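Side-chain contact in putative oxidoreductase molybdopterin-binding subunit (Sulfolobus tokodaii, PDB 4ZOH), which binds the pterin cytosine dinucleotide cofactor and probably serves as the molybdenum-bearing subunit of an oxidoreductase of the aldehyde oxidase and xanthine dehydrogenase family: residues T486-G491 / G659-P664. Residues are numbered along the deposited sequence; the frame is centred on the assembly and turned at random.
Sequences TVTIGG and GKSPHP. With MCN (pterin cytosine dinucleotide), chain D.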
ATOM      1  N   THR A 486       7.457 -25.100 -13.623  1.00 21.06           N
ATOM      2  CA  THR A 486       7.178 -23.731 -14.089  1.00 21.63           C
ATOM      3  C   THR A 486       7.724 -23.408 -15.469  1.00 23.53           C
ATOM      4  O   THR A 486       6.959 -22.916 -16.345  1.00 23.57           O
ATOM      5  CB  THR A 486       7.659 -22.702 -13.088  1.00 22.96           C
ATOM      6  OG1 THR A 486       7.056 -22.992 -11.829  1.00 24.50           O
ATOM      7  CG2 THR A 486       7.304 -21.345 -13.535  1.00 22.88           C
ATOM      8  N   VAL A 487       9.006 -23.690 -15.714  1.00 23.07           N
ATOM      9  CA  VAL A 487       9.503 -23.305 -17.054  1.00 23.34           C
ATOM     10  C   VAL A 487       8.842 -24.209 -18.140  1.00 23.97           C
ATOM     11  O   VAL A 487       8.554 -23.771 -19.255  1.00 24.20           O
ATOM     12  CB  VAL A 487      11.061 -23.268 -17.161  1.00 23.59           C
ATOM     13  CG1 VAL A 487      11.622 -24.679 -17.317  1.00 20.73           C
ATOM     14  CG2 VAL A 487      11.466 -22.353 -18.348  1.00 20.95           C
ATOM     15  N   THR A 488       8.551 -25.451 -17.781  1.00 24.42           N
ATOM     16  CA  THR A 488       8.012 -26.395 -18.768  1.00 25.62           C
ATOM     17  C   THR A 488       6.531 -26.150 -19.068  1.00 25.35           C
ATOM     18  O   THR A 488       6.157 -25.920 -20.222  1.00 28.88           O
ATOM     19  CB  THR A 488       8.249 -27.820 -18.264  1.00 23.47           C
ATOM     20  OG1 THR A 488       9.631 -27.956 -18.065  1.00 25.43           O
ATOM     21  CG2 THR A 488       7.838 -28.896 -19.319  1.00 27.00           C
ATOM     22  N   ILE A 489       5.688 -26.286 -18.035  1.00 25.42           N
ATOM     23  CA  ILE A 489       4.230 -26.101 -18.214  1.00 23.25           C
ATOM     24  C   ILE A 489       3.852 -24.619 -18.360  1.00 20.54           C
ATOM     25  O   ILE A 489       3.058 -24.190 -19.275  1.00 20.88           O
ATOM     26  CB  ILE A 489       3.457 -26.746 -17.041  1.00 22.35           C
ATOM     27  CG1 ILE A 489       3.884 -28.214 -16.820  1.00 21.89           C
ATOM     28  CG2 ILE A 489       1.958 -26.685 -17.341  1.00 22.48           C
ATOM     29  CD1 ILE A 489       3.940 -29.105 -18.082  1.00 24.65           C
ATOM     30  N   GLY A 490       4.399 -23.797 -17.457  1.00 21.12           N
ATOM     31  CA  GLY A 490       4.128 -22.374 -17.547  1.00 19.50           C
ATOM     32  C   GLY A 490       4.781 -21.816 -18.814  1.00 22.34           C
ATOM     33  O   GLY A 490       4.227 -20.930 -19.466  1.00 21.83           O
ATOM     34  N   GLY A 491       5.959 -22.321 -19.191  1.00 22.90           N
ATOM     35  CA  GLY A 491       6.611 -21.770 -20.432  1.00 24.61           C
ATOM     36  C   GLY A 491       5.851 -22.198 -21.692  1.00 27.13           C
ATOM     37  O   GLY A 491       5.731 -21.432 -22.682  1.00 24.59           O
ATOM     38  N   GLY A 659      17.317 -36.406 -24.301  1.00 35.58           N
ATOM     39  CA  GLY A 659      15.858 -36.620 -24.233  1.00 32.90           C
ATOM     40  C   GLY A 659      15.144 -35.321 -23.897  1.00 33.99           C
ATOM     41  O   GLY A 659      15.366 -34.789 -22.824  1.00 34.92           O
ATOM     42  N   LYS A 660      14.373 -34.791 -24.854  1.00 32.26           N
ATOM     43  CA  LYS A 660      13.426 -33.671 -24.660  1.00 35.88           C
ATOM     44  C   LYS A 660      12.058 -34.160 -24.148  1.00 37.75           C
ATOM     45  O   LYS A 660      11.700 -35.355 -24.277  1.00 33.98           O
ATOM     46  CB  LYS A 660      13.229 -32.861 -25.933  1.00 34.55           C
ATOM     47  CG  LYS A 660      14.505 -32.199 -26.492  1.00 40.56           C
ATOM     48  CD  LYS A 660      14.309 -31.737 -27.928  1.00 36.46           C
ATOM     49  CE  LYS A 660      13.072 -30.875 -28.134  1.00 42.63           C
ATOM     50  NZ  LYS A 660      12.661 -30.734 -29.572  1.00 48.21           N
ATOM     51  N   SER A 661      11.312 -33.240 -23.547  1.00 31.09           N
ATOM     52  CA  SER A 661       9.989 -33.555 -23.043  1.00 31.02           C
ATOM     53  C   SER A 661       9.048 -33.495 -24.241  1.00 29.01           C
ATOM     54  O   SER A 661       9.423 -32.971 -25.292  1.00 30.12           O
ATOM     55  CB  SER A 661       9.590 -32.523 -21.965  1.00 26.41           C
ATOM     56  OG  SER A 661       9.218 -31.343 -22.621  1.00 25.61           O
ATOM     57  N   PRO A 662       7.816 -34.020 -24.119  1.00 31.27           N
ATOM     58  CA  PRO A 662       6.901 -33.793 -25.287  1.00 31.23           C
ATOM     59  C   PRO A 662       6.315 -32.359 -25.373  1.00 34.01           C
ATOM     60  O   PRO A 662       5.597 -32.041 -26.320  1.00 32.78           O
ATOM     61  CB  PRO A 662       5.775 -34.825 -25.092  1.00 31.64           C
ATOM     62  CG  PRO A 662       5.895 -35.295 -23.651  1.00 34.73           C
ATOM     63  CD  PRO A 662       7.289 -35.004 -23.149  1.00 33.34           C
ATOM     64  N   HIS A 663       6.617 -31.498 -24.405  1.00 28.49           N
ATOM     65  CA  HIS A 663       5.985 -30.163 -24.355  1.00 29.81           C
ATOM     66  C   HIS A 663       6.608 -29.203 -25.377  1.00 30.43           C
ATOM     67  O   HIS A 663       7.771 -29.381 -25.780  1.00 29.13           O
ATOM     68  CB  HIS A 663       6.113 -29.604 -22.916  1.00 28.23           C
ATOM     69  CG  HIS A 663       5.530 -30.528 -21.876  1.00 26.85           C
ATOM     70  ND1 HIS A 663       4.168 -30.775 -21.766  1.00 28.28           N
ATOM     71  CD2 HIS A 663       6.128 -31.305 -20.946  1.00 23.19           C
ATOM     72  CE1 HIS A 663       3.955 -31.617 -20.760  1.00 25.15           C
ATOM     73  NE2 HIS A 663       5.133 -31.973 -20.265  1.00 29.13           N
ATOM     74  N   PRO A 664       5.858 -28.166 -25.774  1.00 27.72           N
ATOM     75  CA  PRO A 664       6.368 -27.223 -26.774  1.00 30.75           C
ATOM     76  C   PRO A 664       7.710 -26.568 -26.398  1.00 31.62           C
ATOM     77  O   PRO A 664       8.395 -26.077 -27.272  1.00 34.16           O
ATOM     78  CB  PRO A 664       5.261 -26.136 -26.880  1.00 30.44           C
ATOM     79  CG  PRO A 664       4.024 -26.821 -26.413  1.00 30.62           C
ATOM     80  CD  PRO A 664       4.439 -27.942 -25.459  1.00 28.20           C
TER
HETATM   81  N1  MCN D 801      15.396 -24.199 -16.290  1.00 26.58           N
HETATM   82  C2  MCN D 801      15.850 -24.127 -17.597  1.00 27.83           C
HETATM   83  N3  MCN D 801      15.783 -25.206 -18.438  1.00 26.87           N
HETATM   84  C4  MCN D 801      15.252 -26.392 -17.944  1.00 26.25           C
HETATM   85  C5  MCN D 801      14.794 -26.481 -16.631  1.00 26.33           C
HETATM   86  C6  MCN D 801      14.841 -25.365 -15.794  1.00 24.07           C
HETATM   87  O2  MCN D 801      16.329 -23.096 -18.082  1.00 27.20           O
HETATM   88  N4  MCN D 801      15.194 -27.419 -18.765  1.00 23.47           N
HETATM   89  C1' MCN D 801      15.487 -22.985 -15.475  1.00 26.05           C
HETATM   90  C2D MCN D 801      14.179 -22.198 -15.583  1.00 27.48           C
HETATM   91  O2' MCN D 801      14.210 -21.222 -16.580  1.00 34.26           O
HETATM   92  C3' MCN D 801      14.123 -21.478 -14.262  1.00 26.77           C
HETATM   93  C4D MCN D 801      14.500 -22.591 -13.375  1.00 27.36           C
HETATM   94  O4D MCN D 801      15.589 -23.304 -14.107  1.00 26.77           O
HETATM   95  O3' MCN D 801      15.042 -20.446 -14.154  1.00 26.35           O
HETATM   96  C5' MCN D 801      13.120 -23.220 -13.393  1.00 28.96           C
HETATM   97  O5' MCN D 801      13.137 -24.441 -12.920  1.00 29.72           O
HETATM   98  PA  MCN D 801      11.888 -25.467 -13.075  1.00 25.88           P
HETATM   99  O1A MCN D 801      10.840 -25.178 -14.032  1.00 26.43           O
HETATM  100  O2A MCN D 801      12.698 -26.731 -13.155  1.00 24.53           O
HETATM  101  O3A MCN D 801      11.401 -25.362 -11.463  1.00 25.71           O
HETATM  102  PB  MCN D 801      10.384 -24.212 -10.962  1.00 22.58           P
HETATM  103  O1B MCN D 801       8.972 -24.738 -11.162  1.00 23.31           O
HETATM  104  O2B MCN D 801      10.626 -22.866 -11.489  1.00 19.76           O
HETATM  105  O3B MCN D 801      10.780 -24.191  -9.485  1.00 20.82           O
HETATM  106  C10 MCN D 801      10.165 -25.032  -8.470  1.00 19.76           C
HETATM  107  C9' MCN D 801      11.221 -25.717  -7.636  1.00 20.12           C
HETATM  108  C8' MCN D 801      10.687 -26.347  -6.461  1.00 22.27           C
HETATM  109  S8' MCN D 801       9.379 -27.511  -6.604  1.00 25.50           S
HETATM  110  C7' MCN D 801      11.237 -26.175  -5.227  1.00 22.72           C
HETATM  111  S7' MCN D 801      10.685 -27.058  -3.779  1.00 24.97           S
HETATM  112  C6' MCN D 801      12.414 -25.356  -5.013  1.00 23.76           C
HETATM  113  C7  MCN D 801      13.163 -25.118  -6.367  1.00 24.09           C
HETATM  114  O9' MCN D 801      12.187 -24.723  -7.309  1.00 22.33           O
HETATM  115  N5' MCN D 801      12.132 -24.112  -4.299  1.00 22.48           N
HETATM  116  C4A MCN D 801      12.884 -22.932  -4.468  1.00 25.33           C
HETATM  117  N8' MCN D 801      14.166 -24.020  -6.214  1.00 23.55           N
HETATM  118  C4B MCN D 801      13.934 -22.928  -5.431  1.00 25.90           C
HETATM  119  N1' MCN D 801      14.722 -21.866  -5.616  1.00 24.57           N
HETATM  120  C2' MCN D 801      14.491 -20.759  -4.915  1.00 23.89           C
HETATM  121  N2' MCN D 801      15.271 -19.722  -5.136  1.00 23.95           N
HETATM  122  N3' MCN D 801      13.460 -20.670  -3.922  1.00 22.66           N
HETATM  123  C4' MCN D 801      12.636 -21.790  -3.668  1.00 26.60           C
HETATM  124  O4' MCN D 801      11.733 -21.728  -2.783  1.00 24.48           O
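The first turn of helix 486-512, whose N-terminus receives the pyrophosphate of the pterin cytosine dinucleotide, packs through T488 and I489 against H663 in the loop between strand 651-655 and helix 673-688. CG2 of T488 approaches the imidazole obliquely and comes within 3.4 Å of H663 CD2; the two side chains cross at about a right angle. OG1 of T488 stays beside the backbone N (chi1 -58°) and is hydrogen-bonded to the hydroxyl of S667, which leaves CG2 anti to that N and turned to H663. The neighbouring I489 reaches over one face of the same ring: its CD1 sits 3.9 Å from the H663 ring centroid, 19° off the normal, a CH-pi contact shifted toward CE1 and NE2. A hydrogen bond between H663 ND1 and Y558 OH, from strand 553-559, helps fix the rotation of the buried imidazole. The loop bends in an ST turn, in which S661 OG accepts the backbone N-H of H663 at 3.2 Å; the same hydroxyl is also hydrogen-bonded to S667 O. On the cofactor side, T486 grips one phosphate oxygen twice, through T486 N to MCN O1B at 2.9 Å and through T486 OG1 to MCN O1B at 2.7 Å. One residue on, V487 N gives a nearly straight bond, 169° at the hydrogen, to MCN O1A on the other phosphate. This placement of both phosphates at a helix N-terminus could let the helix dipole partly offset their negative charge. V487 CG1 packs 3.6 Å from C6 of the MCN cytosine.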